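Amino acid adenylation domain-containing protein (Bacillus stratosphericus LAMA 585, PDB 6ULY) probably activates an alpha-keto acid as its acyl adenylate, serving as the adenylation domain of a keto acid-selecting nonribosomal peptide synthetase module. Local coordinates at residues A[19-24]-A[84-89]; A[55-60]-A[91-96]; A[357-362]-A[368-373]; A[378-383]-A[443-448]. One frame throughout, in Å; residues are numbered along the deposited sequence.

Contact 1 of 4, residues A[19-24]-A[84-89]; sequences QDVLTE and AFWACV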
loop_
_atom_site.group_PDB
_atom_site.type_symbol
_atom_site.label_atom_id
_atom_site.label_comp_id
_atom_site.label_asym_id
_atom_site.label_seq_id
_atom_site.Cartn_x
_atom_site.Cartn_y
_atom_site.Cartn_z
ATOM N N GLN A 19 -10.813 22.771 -25.090
ATOM C CA GLN A 19 -11.868 23.508 -25.775
ATOM C C GLN A 19 -11.486 23.788 -27.223
ATOM O O GLN A 19 -12.308 23.634 -28.131
ATOM C CB GLN A 19 -12.160 24.814 -25.038
ATOM C CG GLN A 19 -12.872 24.630 -23.710
ATOM C CD GLN A 19 -13.062 25.939 -22.968
ATOM O OE1 GLN A 19 -13.029 27.013 -23.565
ATOM N NE2 GLN A 19 -13.253 25.854 -21.656
ATOM N N ASP A 20 -10.236 24.196 -27.456
ATOM C CA ASP A 20 -9.778 24.434 -28.820
ATOM C C ASP A 20 -9.736 23.142 -29.627
ATOM O O ASP A 20 -9.944 23.167 -30.845
ATOM C CB ASP A 20 -8.396 25.097 -28.803
ATOM C CG ASP A 20 -8.365 26.376 -27.978
ATOM O OD1 ASP A 20 -9.429 27.013 -27.806
ATOM O OD2 ASP A 20 -7.270 26.745 -27.501
ATOM N N VAL A 21 -9.472 22.008 -28.973
ATOM C CA VAL A 21 -9.498 20.726 -29.672
ATOM C C VAL A 21 -10.902 20.449 -30.197
ATOM O O VAL A 21 -11.091 20.085 -31.364
ATOM C CB VAL A 21 -9.008 19.598 -28.744
ATOM C CG1 VAL A 21 -9.243 18.238 -29.387
ATOM C CG2 VAL A 21 -7.528 19.778 -28.402
ATOM N N LEU A 22 -11.906 20.644 -29.342
ATOM C CA LEU A 22 -13.286 20.384 -29.737
ATOM C C LEU A 22 -13.742 21.359 -30.813
ATOM O O LEU A 22 -14.463 20.974 -31.742
ATOM C CB LEU A 22 -14.193 20.467 -28.510
ATOM C CG LEU A 22 -15.668 20.125 -28.727
ATOM C CD1 LEU A 22 -15.819 18.703 -29.244
ATOM C CD2 LEU A 22 -16.453 20.315 -27.442
ATOM N N THR A 23 -13.330 22.623 -30.709
ATOM C CA THR A 23 -13.707 23.615 -31.711
ATOM C C THR A 23 -13.189 23.229 -33.089
ATOM O O THR A 23 -13.950 23.182 -34.063
ATOM C CB THR A 23 -13.180 24.989 -31.295
ATOM O OG1 THR A 23 -13.940 25.463 -30.178
ATOM C CG2 THR A 23 -13.276 25.984 -32.448
ATOM N N GLU A 24 -11.890 22.941 -33.193
ATOM C CA GLU A 24 -11.325 22.576 -34.488
ATOM C C GLU A 24 -11.887 21.254 -34.995
ATOM O O GLU A 24 -12.010 21.061 -36.211
ATOM C CB GLU A 24 -9.802 22.494 -34.390
ATOM C CG GLU A 24 -9.122 23.814 -34.021
ATOM C CD GLU A 24 -9.292 24.890 -35.082
ATOM O OE1 GLU A 24 -10.429 25.372 -35.276
ATOM O OE2 GLU A 24 -8.285 25.250 -35.727
ATOM N N ALA A 84 -20.592 13.923 -21.410
ATOM C CA ALA A 84 -20.408 14.499 -20.085
ATOM C C ALA A 84 -18.994 15.039 -19.910
ATOM O O ALA A 84 -18.791 16.071 -19.262
ATOM C CB ALA A 84 -20.717 13.450 -19.018
ATOM N N PHE A 85 -18.004 14.348 -20.475
ATOM C CA PHE A 85 -16.624 14.806 -20.364
ATOM C C PHE A 85 -16.447 16.172 -21.009
ATOM O O PHE A 85 -15.796 17.059 -20.444
ATOM C CB PHE A 85 -15.690 13.789 -21.013
ATOM C CG PHE A 85 -14.262 14.240 -21.090
ATOM C CD1 PHE A 85 -13.397 14.027 -20.028
ATOM C CD2 PHE A 85 -13.780 14.867 -22.227
ATOM C CE1 PHE A 85 -12.079 14.436 -20.099
ATOM C CE2 PHE A 85 -12.462 15.279 -22.303
ATOM C CZ PHE A 85 -11.611 15.064 -21.234
ATOM N N TRP A 86 -17.024 16.364 -22.193
ATOM C CA TRP A 86 -16.827 17.619 -22.902
ATOM C C TRP A 86 -17.682 18.738 -22.329
ATOM O O TRP A 86 -17.255 19.898 -22.332
ATOM C CB TRP A 86 -17.098 17.409 -24.382
ATOM C CG TRP A 86 -15.989 16.652 -25.035
ATOM C CD1 TRP A 86 -16.000 15.350 -25.426
ATOM C CD2 TRP A 86 -14.686 17.156 -25.351
ATOM N NE1 TRP A 86 -14.790 15.011 -25.980
ATOM C CE2 TRP A 86 -13.965 16.103 -25.945
ATOM C CE3 TRP A 86 -14.063 18.398 -25.197
ATOM C CZ2 TRP A 86 -12.653 16.254 -26.384
ATOM C CZ3 TRP A 86 -12.763 18.544 -25.635
ATOM C CH2 TRP A 86 -12.072 17.480 -26.222
ATOM N N ALA A 87 -18.866 18.419 -21.805
ATOM C CA ALA A 87 -19.602 19.414 -21.036
ATOM C C ALA A 87 -18.736 19.964 -19.908
ATOM O O ALA A 87 -18.674 21.180 -19.689
ATOM C CB ALA A 87 -20.891 18.805 -20.485
ATOM N N CYS A 88 -18.043 19.076 -19.190
ATOM C CA CYS A 88 -17.161 19.513 -18.113
ATOM C C CYS A 88 -16.009 20.356 -18.648
ATOM O O CYS A 88 -15.661 21.389 -18.065
ATOM C CB CYS A 88 -16.628 18.296 -17.358
ATOM S SG CYS A 88 -17.864 17.415 -16.382
ATOM N N VAL A 89 -15.393 19.922 -19.747
ATOM C CA VAL A 89 -14.365 20.731 -20.395
ATOM C C VAL A 89 -14.892 22.126 -20.707
ATOM O O VAL A 89 -14.202 23.128 -20.493
ATOM C CB VAL A 89 -13.861 20.025 -21.666
ATOM C CG1 VAL A 89 -13.022 20.980 -22.511
ATOM C CG2 VAL A 89 -13.068 18.781 -21.296
#
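Gln19 and Val89, whose CA atoms lie 6.5 Å apart, mark where helices 18-26 and 78-91 meet; the axes of the two short segments come within 10.7 Å, their directions 119° apart. Helix 78-91 is the connecting helix of a beta-alpha-beta crossover, leading from strand 70-74 to its parallel neighbour 94-97, so helix 18-26 rests on the crossover. Trp86 is the broad surface of the joint. Leu22 lies over one face of the indole, its CB 3.7 Å from CZ3 and its CD2 close to CE3, while the Phe85 ring brings CD2 over the opposite face, toward its rim. With chi1 at -176°, Leu22 turns CG away from its own backbone N and lays its branch past the tryptophan. Val21 adds a looser touch from CG1. The indole NE1 is hydrogen-bonded to His231 NE2, which would help to set the rotation of the ring. Gln19 runs past Val89, CG beside CG1, and its extended chain carries the amide to the backbone of the crossover helix. There NE2, tilted from the carbonyl plane, donates to Val89 O at 3.1 Å (N-H...O 155°), and also to His166 O.

Contact 2 of 4, residues A[55-60]-A[91-96]; sequences RVLTGL and GGFVPT. With SO4 (sulfate ion), chain G.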
loop_
_atom_site.group_PDB
_atom_site.type_symbol
_atom_site.label_atom_id
_atom_site.label_comp_id
_atom_site.label_asym_id
_atom_site.label_seq_id
_atom_site.Cartn_x
_atom_site.Cartn_y
_atom_site.Cartn_z
ATOM N N ARG A 55 -25.471 21.320 -24.282
ATOM C CA ARG A 55 -26.745 21.010 -23.639
ATOM C C ARG A 55 -26.515 20.448 -22.243
ATOM O O ARG A 55 -27.091 20.931 -21.259
ATOM C CB ARG A 55 -27.545 20.030 -24.501
ATOM C CG ARG A 55 -27.918 20.573 -25.874
ATOM C CD ARG A 55 -28.856 19.638 -26.630
ATOM N NE ARG A 55 -28.767 19.836 -28.077
ATOM C CZ ARG A 55 -29.328 20.850 -28.732
ATOM N NH1 ARG A 55 -30.018 21.770 -28.071
ATOM N NH2 ARG A 55 -29.192 20.949 -30.049
ATOM N N VAL A 56 -25.657 19.432 -22.131
ATOM C CA VAL A 56 -25.339 18.888 -20.812
ATOM C C VAL A 56 -24.802 19.985 -19.901
ATOM O O VAL A 56 -25.074 19.998 -18.692
ATOM C CB VAL A 56 -24.349 17.717 -20.939
ATOM C CG1 VAL A 56 -23.909 17.241 -19.558
ATOM C CG2 VAL A 56 -24.979 16.578 -21.716
ATOM N N LEU A 57 -24.042 20.930 -20.463
ATOM C CA LEU A 57 -23.495 22.015 -19.652
ATOM C C LEU A 57 -24.602 22.840 -19.011
ATOM O O LEU A 57 -24.443 23.336 -17.889
ATOM C CB LEU A 57 -22.593 22.907 -20.506
ATOM C CG LEU A 57 -22.051 24.169 -19.831
ATOM C CD1 LEU A 57 -21.178 23.826 -18.627
ATOM C CD2 LEU A 57 -21.269 25.005 -20.837
ATOM N N THR A 58 -25.725 23.014 -19.712
ATOM C CA THR A 58 -26.837 23.759 -19.132
ATOM C C THR A 58 -27.323 23.098 -17.850
ATOM O O THR A 58 -27.577 23.776 -16.847
ATOM C CB THR A 58 -27.986 23.864 -20.134
ATOM O OG1 THR A 58 -27.571 24.634 -21.269
ATOM C CG2 THR A 58 -29.200 24.520 -19.484
ATOM N N GLY A 59 -27.469 21.774 -17.871
ATOM C CA GLY A 59 -27.950 21.077 -16.691
ATOM C C GLY A 59 -26.952 21.102 -15.550
ATOM O O GLY A 59 -27.333 21.274 -14.389
ATOM N N LEU A 60 -25.665 20.932 -15.860
ATOM C CA LEU A 60 -24.648 20.952 -14.812
ATOM C C LEU A 60 -24.616 22.301 -14.106
ATOM O O LEU A 60 -24.546 22.364 -12.872
ATOM C CB LEU A 60 -23.277 20.619 -15.400
ATOM C CG LEU A 60 -23.137 19.223 -16.013
ATOM C CD1 LEU A 60 -21.744 19.018 -16.575
ATOM C CD2 LEU A 60 -23.466 18.142 -14.994
ATOM N N GLY A 91 -17.382 23.753 -19.249
ATOM C CA GLY A 91 -17.679 24.490 -18.043
ATOM C C GLY A 91 -16.502 24.740 -17.129
ATOM O O GLY A 91 -16.666 25.403 -16.101
ATOM N N GLY A 92 -15.313 24.251 -17.473
ATOM C CA GLY A 92 -14.201 24.314 -16.543
ATOM C C GLY A 92 -14.320 23.350 -15.391
ATOM O O GLY A 92 -13.577 23.469 -14.409
ATOM N N PHE A 93 -15.254 22.411 -15.472
ATOM C CA PHE A 93 -15.397 21.385 -14.460
ATOM C C PHE A 93 -14.352 20.307 -14.700
ATOM O O PHE A 93 -13.899 20.095 -15.830
ATOM C CB PHE A 93 -16.802 20.788 -14.502
ATOM C CG PHE A 93 -17.892 21.816 -14.650
ATOM C CD1 PHE A 93 -17.843 23.004 -13.940
ATOM C CD2 PHE A 93 -18.957 21.602 -15.513
ATOM C CE1 PHE A 93 -18.837 23.953 -14.075
ATOM C CE2 PHE A 93 -19.955 22.547 -15.653
ATOM C CZ PHE A 93 -19.896 23.724 -14.936
ATOM N N VAL A 94 -13.966 19.633 -13.622
ATOM C CA VAL A 94 -12.905 18.630 -13.666
ATOM C C VAL A 94 -13.514 17.238 -13.537
ATOM O O VAL A 94 -13.894 16.826 -12.429
ATOM C CB VAL A 94 -11.870 18.866 -12.553
ATOM C CG1 VAL A 94 -10.677 17.959 -12.750
ATOM C CG2 VAL A 94 -11.429 20.317 -12.526
ATOM N N PRO A 95 -13.613 16.472 -14.618
ATOM C CA PRO A 95 -14.132 15.108 -14.499
ATOM C C PRO A 95 -13.201 14.226 -13.692
ATOM O O PRO A 95 -11.977 14.359 -13.747
ATOM C CB PRO A 95 -14.213 14.625 -15.952
ATOM C CG PRO A 95 -14.179 15.854 -16.776
ATOM C CD PRO A 95 -13.328 16.819 -16.018
ATOM N N THR A 96 -13.799 13.299 -12.958
ATOM C CA THR A 96 -13.074 12.246 -12.258
ATOM C C THR A 96 -13.369 10.938 -12.983
ATOM O O THR A 96 -14.442 10.351 -12.814
ATOM C CB THR A 96 -13.486 12.184 -10.795
ATOM O OG1 THR A 96 -13.355 13.488 -10.214
ATOM C CG2 THR A 96 -12.617 11.194 -10.043
HETATM S S SO4 G . -30.570 24.906 -28.964
HETATM O O1 SO4 G . -29.358 25.225 -28.291
HETATM O O2 SO4 G . -31.393 24.105 -28.103
HETATM O O3 SO4 G . -31.263 26.147 -29.242
HETATM O O4 SO4 G . -30.260 24.177 -30.186
#
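Leu57, Leu60 and Phe93 make the apolar part of this contact, one helical turn of 46-62 pressing on the loop that leads into strand 94-97. Both leucines converge on CE2 of the Phe93 ring, each oblique to the ring: Leu57 CD1 is 3.5 Å from CE2, and Leu60 CB 3.8 Å. The Leu57 and Phe93 side chains meet nearly at right angles, whereas Leu60 lies aslant, with CD1 reaching CD2 of the ring. A chi1 of 174° on Leu57 swings its branch toward the loop, so that CD1 also settles against Gly91 CA at 3.6 Å.

In the backbone, helix 78-91 ends in a Schellman motif, in which Gly92 takes positive phi and the chain turns off toward the strand. Gly91 O then sits 3.2 Å above one face of the Phe93 ring, near its rim.

Arg55, on the same helix as the leucines, takes no part in the contact with 91-96 but holds a sulfate at its outer end. NH1 donates to sulfate O2 at 2.7 Å, near the guanidinium plane; weak bonds from NH1 and from NH2 both reach O4, and Arg161 N also bonds the ion. The sulfate probably came from the crystallisation liquor; NH1 also bonds Leu159 O.

Across the segments the join therefore rests on shape and apolar burial, with Gly91, bare of any side chain, letting Leu57 approach the backbone closely.

Contact 3 of 4, residues A[357-362]-A[368-373]; sequences TFEETS and RPAEAR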
loop_
_atom_site.group_PDB
_atom_site.type_symbol
_atom_site.label_atom_id
_atom_site.label_comp_id
_atom_site.label_asym_id
_atom_site.label_seq_id
_atom_site.Cartn_x
_atom_site.Cartn_y
_atom_site.Cartn_z
ATOM N N THR A 357 16.189 -11.295 -26.693
ATOM C CA THR A 357 16.367 -12.501 -25.898
ATOM C C THR A 357 17.749 -12.485 -25.267
ATOM O O THR A 357 18.739 -12.157 -25.927
ATOM C CB THR A 357 16.184 -13.763 -26.751
ATOM O OG1 THR A 357 14.800 -13.921 -27.080
ATOM C CG2 THR A 357 16.665 -14.999 -26.006
ATOM N N PHE A 358 17.807 -12.836 -23.983
ATOM C CA PHE A 358 19.045 -12.786 -23.221
ATOM C C PHE A 358 19.177 -14.039 -22.369
ATOM O O PHE A 358 18.205 -14.757 -22.125
ATOM C CB PHE A 358 19.107 -11.556 -22.305
ATOM C CG PHE A 358 18.917 -10.250 -23.017
ATOM C CD1 PHE A 358 19.961 -9.666 -23.712
ATOM C CD2 PHE A 358 17.696 -9.596 -22.976
ATOM C CE1 PHE A 358 19.792 -8.456 -24.359
ATOM C CE2 PHE A 358 17.521 -8.386 -23.619
ATOM C CZ PHE A 358 18.571 -7.817 -24.313
ATOM N N GLU A 359 20.398 -14.280 -21.906
ATOM C CA GLU A 359 20.639 -15.365 -20.968
ATOM C C GLU A 359 20.010 -15.029 -19.621
ATOM O O GLU A 359 20.074 -13.887 -19.158
ATOM C CB GLU A 359 22.141 -15.601 -20.806
ATOM C CG GLU A 359 22.524 -17.049 -20.545
ATOM C CD GLU A 359 22.459 -17.908 -21.797
ATOM O OE1 GLU A 359 22.462 -17.341 -22.911
ATOM O OE2 GLU A 359 22.407 -19.149 -21.669
ATOM N N GLU A 360 19.380 -16.028 -18.997
ATOM C CA GLU A 360 18.820 -15.823 -17.664
ATOM C C GLU A 360 19.904 -15.491 -16.646
ATOM O O GLU A 360 19.637 -14.802 -15.656
ATOM C CB GLU A 360 18.045 -17.065 -17.217
ATOM C CG GLU A 360 16.623 -17.137 -17.751
ATOM C CD GLU A 360 15.856 -18.343 -17.237
ATOM O OE1 GLU A 360 14.617 -18.246 -17.099
ATOM O OE2 GLU A 360 16.489 -19.386 -16.967
ATOM N N THR A 361 21.130 -15.964 -16.875
ATOM C CA THR A 361 22.208 -15.716 -15.925
ATOM C C THR A 361 22.590 -14.243 -15.873
ATOM O O THR A 361 23.041 -13.758 -14.828
ATOM C CB THR A 361 23.428 -16.559 -16.295
ATOM O OG1 THR A 361 23.106 -17.950 -16.168
ATOM C CG2 THR A 361 24.613 -16.219 -15.398
ATOM N N SER A 362 22.414 -13.518 -16.976
ATOM C CA SER A 362 22.896 -12.151 -17.101
ATOM C C SER A 362 21.858 -11.107 -16.711
ATOM O O SER A 362 22.110 -9.910 -16.878
ATOM C CB SER A 362 23.364 -11.896 -18.536
ATOM O OG SER A 362 22.293 -12.037 -19.454
ATOM N N ARG A 368 23.288 -10.300 -21.667
ATOM C CA ARG A 368 24.051 -11.012 -22.685
ATOM C C ARG A 368 23.093 -11.634 -23.690
ATOM O O ARG A 368 22.351 -12.565 -23.334
ATOM C CB ARG A 368 24.930 -12.085 -22.040
ATOM C CG ARG A 368 26.126 -11.510 -21.283
ATOM C CD ARG A 368 26.752 -12.515 -20.328
ATOM N NE ARG A 368 27.939 -11.968 -19.673
ATOM C CZ ARG A 368 28.592 -12.561 -18.676
ATOM N NH1 ARG A 368 28.176 -13.728 -18.202
ATOM N NH2 ARG A 368 29.662 -11.981 -18.149
ATOM N N PRO A 369 23.049 -11.160 -24.936
ATOM C CA PRO A 369 22.096 -11.723 -25.897
ATOM C C PRO A 369 22.304 -13.217 -26.086
ATOM O O PRO A 369 23.388 -13.756 -25.862
ATOM C CB PRO A 369 22.389 -10.950 -27.187
ATOM C CG PRO A 369 23.002 -9.671 -26.731
ATOM C CD PRO A 369 23.788 -10.015 -25.501
ATOM N N ALA A 370 21.232 -13.886 -26.498
ATOM C CA ALA A 370 21.279 -15.312 -26.781
ATOM C C ALA A 370 20.161 -15.644 -27.755
ATOM O O ALA A 370 19.232 -14.860 -27.955
ATOM C CB ALA A 370 21.147 -16.146 -25.502
ATOM N N GLU A 371 20.272 -16.815 -28.369
ATOM C CA GLU A 371 19.205 -17.356 -29.196
ATOM C C GLU A 371 18.239 -18.110 -28.292
ATOM O O GLU A 371 18.665 -18.889 -27.434
ATOM C CB GLU A 371 19.769 -18.273 -30.282
ATOM C CG GLU A 371 20.550 -17.535 -31.363
ATOM C CD GLU A 371 19.768 -17.393 -32.656
ATOM O OE1 GLU A 371 19.665 -18.390 -33.403
ATOM O OE2 GLU A 371 19.248 -16.289 -32.922
ATOM N N ALA A 372 16.943 -17.860 -28.472
ATOM C CA ALA A 372 15.945 -18.417 -27.569
ATOM C C ALA A 372 16.081 -19.932 -27.480
ATOM O O ALA A 372 16.304 -20.615 -28.483
ATOM C CB ALA A 372 14.539 -18.036 -28.034
ATOM N N ARG A 373 15.951 -20.452 -26.261
ATOM C CA ARG A 373 16.064 -21.876 -25.984
ATOM C C ARG A 373 14.922 -22.296 -25.069
ATOM O O ARG A 373 14.204 -21.463 -24.508
ATOM C CB ARG A 373 17.414 -22.216 -25.339
ATOM C CG ARG A 373 18.624 -21.782 -26.154
ATOM C CD ARG A 373 19.914 -22.285 -25.529
ATOM N NE ARG A 373 19.822 -22.319 -24.070
ATOM C CZ ARG A 373 20.303 -21.387 -23.252
ATOM N NH1 ARG A 373 20.148 -21.524 -21.941
ATOM N NH2 ARG A 373 20.943 -20.326 -23.727
#
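Phe358 meets Pro369 with the edge of its ring: CD1 is 3.6 Å from Pro369 N, and the peptide carbon of Arg368 lies near the ring plane as well. The proline ring crosses it aslant, CG to CE1. Their backbones form a single antiparallel bridge in which Phe358 and Pro369 are the non-hydrogen-bonded pair, a place where proline's missing N-H costs nothing. The bonds on either side come from their neighbours, Glu359 N to Arg368 O at 3.0 Å and Ala370 N to Thr357 O at 3.1 Å.

Glu359, its chain bent at chi2 (76°), brings its carboxylate to Arg373. NH2 meets OE2 at 2.8 Å on the syn side but tilted out of the carboxylate plane, with the carboxylate and guanidinium planes 28° apart; NH1 adds a weak second bond. OE1 lies against Ala370 CB.

Ser362 works as a relay. Its OG accepts from Arg368 N at 3.0 Å and donates to Glu359 O, which also takes Ser362 N from the same face of its plane. The aliphatic part of Arg368 runs alongside Ser362 CB. Thr357 lays CG2 against Ala370 O and Ala372.

Strand 355-359 pairs along its other edge with 377-381; the pattern is that of a two-stranded antiparallel ribbon whose connecting loop folds back on its first strand through an isolated beta bridge.

Contact 4 of 4, residues A[378-383]-A[443-448]; sequences VSFTEL and LGFLHE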
loop_
_atom_site.group_PDB
_atom_site.type_symbol
_atom_site.label_atom_id
_atom_site.label_comp_id
_atom_site.label_asym_id
_atom_site.label_seq_id
_atom_site.Cartn_x
_atom_site.Cartn_y
_atom_site.Cartn_z
ATOM N N VAL A 378 15.345 -15.676 -21.681
ATOM C CA VAL A 378 14.137 -14.876 -21.536
ATOM C C VAL A 378 14.015 -13.976 -22.754
ATOM O O VAL A 378 15.016 -13.446 -23.249
ATOM C CB VAL A 378 14.149 -14.033 -20.244
ATOM C CG1 VAL A 378 14.135 -14.936 -19.025
ATOM C CG2 VAL A 378 15.367 -13.114 -20.217
ATOM N N SER A 379 12.786 -13.804 -23.235
ATOM C CA SER A 379 12.495 -12.963 -24.386
ATOM C C SER A 379 11.599 -11.814 -23.949
ATOM O O SER A 379 10.547 -12.037 -23.339
ATOM C CB SER A 379 11.819 -13.766 -25.501
ATOM O OG SER A 379 12.727 -14.679 -26.091
ATOM N N PHE A 380 12.017 -10.593 -24.264
ATOM C CA PHE A 380 11.258 -9.395 -23.949
ATOM C C PHE A 380 10.857 -8.684 -25.232
ATOM O O PHE A 380 11.582 -8.706 -26.230
ATOM C CB PHE A 380 12.068 -8.436 -23.068
ATOM C CG PHE A 380 12.505 -9.031 -21.762
ATOM C CD1 PHE A 380 11.594 -9.242 -20.742
ATOM C CD2 PHE A 380 13.832 -9.364 -21.548
ATOM C CE1 PHE A 380 11.998 -9.784 -19.531
ATOM C CE2 PHE A 380 14.239 -9.901 -20.341
ATOM C CZ PHE A 380 13.317 -10.114 -19.335
ATOM N N THR A 381 9.693 -8.045 -25.192
ATOM C CA THR A 381 9.208 -7.248 -26.308
ATOM C C THR A 381 9.672 -5.808 -26.131
ATOM O O THR A 381 9.334 -5.161 -25.133
ATOM C CB THR A 381 7.685 -7.308 -26.397
ATOM O OG1 THR A 381 7.265 -8.672 -26.524
ATOM C CG2 THR A 381 7.192 -6.494 -27.591
ATOM N N GLU A 382 10.448 -5.311 -27.093
ATOM C CA GLU A 382 10.844 -3.911 -27.071
ATOM C C GLU A 382 9.612 -3.021 -27.159
ATOM O O GLU A 382 8.667 -3.308 -27.899
ATOM C CB GLU A 382 11.796 -3.605 -28.228
ATOM C CG GLU A 382 13.157 -4.271 -28.114
ATOM C CD GLU A 382 14.119 -3.829 -29.207
ATOM O OE1 GLU A 382 14.091 -4.419 -30.309
ATOM O OE2 GLU A 382 14.897 -2.883 -28.966
ATOM N N LEU A 383 9.622 -1.935 -26.390
ATOM C CA LEU A 383 8.517 -0.991 -26.371
ATOM C C LEU A 383 8.847 0.310 -27.089
ATOM O O LEU A 383 7.986 1.192 -27.179
ATOM C CB LEU A 383 8.089 -0.715 -24.923
ATOM C CG LEU A 383 7.721 -1.978 -24.132
ATOM C CD1 LEU A 383 7.203 -1.628 -22.744
ATOM C CD2 LEU A 383 6.692 -2.831 -24.877
ATOM N N LEU A 443 10.532 -1.805 -13.790
ATOM C CA LEU A 443 11.896 -2.223 -14.064
ATOM C C LEU A 443 12.058 -2.477 -15.555
ATOM O O LEU A 443 11.144 -2.990 -16.212
ATOM C CB LEU A 443 12.254 -3.488 -13.281
ATOM C CG LEU A 443 12.130 -3.394 -11.760
ATOM C CD1 LEU A 443 12.448 -4.738 -11.129
ATOM C CD2 LEU A 443 13.045 -2.315 -11.206
ATOM N N GLY A 444 13.220 -2.113 -16.082
ATOM C CA GLY A 444 13.499 -2.346 -17.482
ATOM C C GLY A 444 14.889 -1.869 -17.829
ATOM O O GLY A 444 15.695 -1.552 -16.952
ATOM N N PHE A 445 15.160 -1.820 -19.130
ATOM C CA PHE A 445 16.449 -1.372 -19.624
ATOM C C PHE A 445 16.241 -0.574 -20.901
ATOM O O PHE A 445 15.164 -0.581 -21.500
ATOM C CB PHE A 445 17.400 -2.553 -19.867
ATOM C CG PHE A 445 16.892 -3.543 -20.865
ATOM C CD1 PHE A 445 17.233 -3.434 -22.204
ATOM C CD2 PHE A 445 16.072 -4.586 -20.468
ATOM C CE1 PHE A 445 16.764 -4.344 -23.129
ATOM C CE2 PHE A 445 15.597 -5.500 -21.390
ATOM C CZ PHE A 445 15.946 -5.381 -22.722
ATOM N N LEU A 446 17.289 0.132 -21.302
ATOM C CA LEU A 446 17.327 0.844 -22.568
ATOM C C LEU A 446 18.333 0.159 -23.482
ATOM O O LEU A 446 19.380 -0.312 -23.028
ATOM C CB LEU A 446 17.694 2.316 -22.366
ATOM C CG LEU A 446 16.539 3.222 -21.926
ATOM C CD1 LEU A 446 17.049 4.563 -21.422
ATOM C CD2 LEU A 446 15.560 3.437 -23.068
ATOM N N HIS A 447 17.992 0.080 -24.764
ATOM C CA HIS A 447 18.836 -0.581 -25.754
ATOM C C HIS A 447 18.642 0.168 -27.062
ATOM O O HIS A 447 17.542 0.156 -27.621
ATOM C CB HIS A 447 18.465 -2.055 -25.895
ATOM C CG HIS A 447 19.186 -2.758 -27.002
ATOM N ND1 HIS A 447 20.370 -3.436 -26.809
ATOM C CD2 HIS A 447 18.889 -2.887 -28.317
ATOM C CE1 HIS A 447 20.772 -3.952 -27.956
ATOM N NE2 HIS A 447 19.893 -3.633 -28.888
ATOM N N GLU A 448 19.695 0.832 -27.538
ATOM C CA GLU A 448 19.607 1.680 -28.727
ATOM C C GLU A 448 18.544 2.760 -28.553
ATOM O O GLU A 448 17.861 3.140 -29.510
ATOM C CB GLU A 448 19.325 0.850 -29.983
ATOM C CG GLU A 448 20.359 -0.234 -30.263
ATOM C CD GLU A 448 21.741 0.325 -30.547
ATOM O OE1 GLU A 448 21.837 1.407 -31.168
ATOM O OE2 GLU A 448 22.734 -0.318 -30.144
#
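Phe380 and Phe445 bring together two sheets: Phe380 stands on strand 377-381 of a two-stranded antiparallel ribbon, and Phe445 on strand 438-447 of a five-stranded antiparallel sheet. Here the segments pack by side chains alone and rather loosely, their backbones well separated, with CA atoms of Glu382 and His447 8.8 Å apart.

The aromatic half is the better packed, because of what surrounds it. Phe380 CD2 approaches the edge of the Phe445 ring, close to its plane, at 4.3 Å from CE2; relative to the Phe380 ring the approach is oblique. A chi1 of 60° on Phe445 folds its ring back over its own backbone and toward the ribbon. Phe358 meets the same ring nearly perpendicular, and Thr452 of the neighbouring strand touches both phenylalanines, so this half sits inside a larger cluster.

The other half is polar and borders on solvent. Glu382 and His447 only brush past each other, with the carboxylate and imidazole planes 75° apart and each group held elsewhere: Glu382 by a salt bridge to Arg450, His447 by a hydrogen bond from ND1 to Asp405. His447 is partly exposed, and next to it Glu448 faces solvent at the end of the strand. Leu383, one residue on from Glu382, lines the pocket of the keto acyl adenylate. Glu382 OE2, held by Arg450 NE, passes 4.0 Å from His447 CD2.

Overall arrangement
The four contacts fall into two pairs on opposite sides of the chain's centre. Contacts 1 and 2, with centres 10 Å apart, share the end of the crossover, where helix 78-91 leads into strand 94-97: Cys88 CB packs on Pro95 CG at 3.5 Å, and Ala87 on Val56. Contacts 3 and 4, with centres 12 Å apart, share the ribbon of strands 355-359 and 377-381, where Phe358 CE2 meets Phe445 CZ at 3.5 Å. Between the pairs, contacts 1 and 4 come nearest across the molecule, with about 24 Å between nearest atoms. Contact 4 is the one that reaches the ligand: Leu383 touches the keto acyl adenylate, and the Phe380 side chain lies about 9 Å from it.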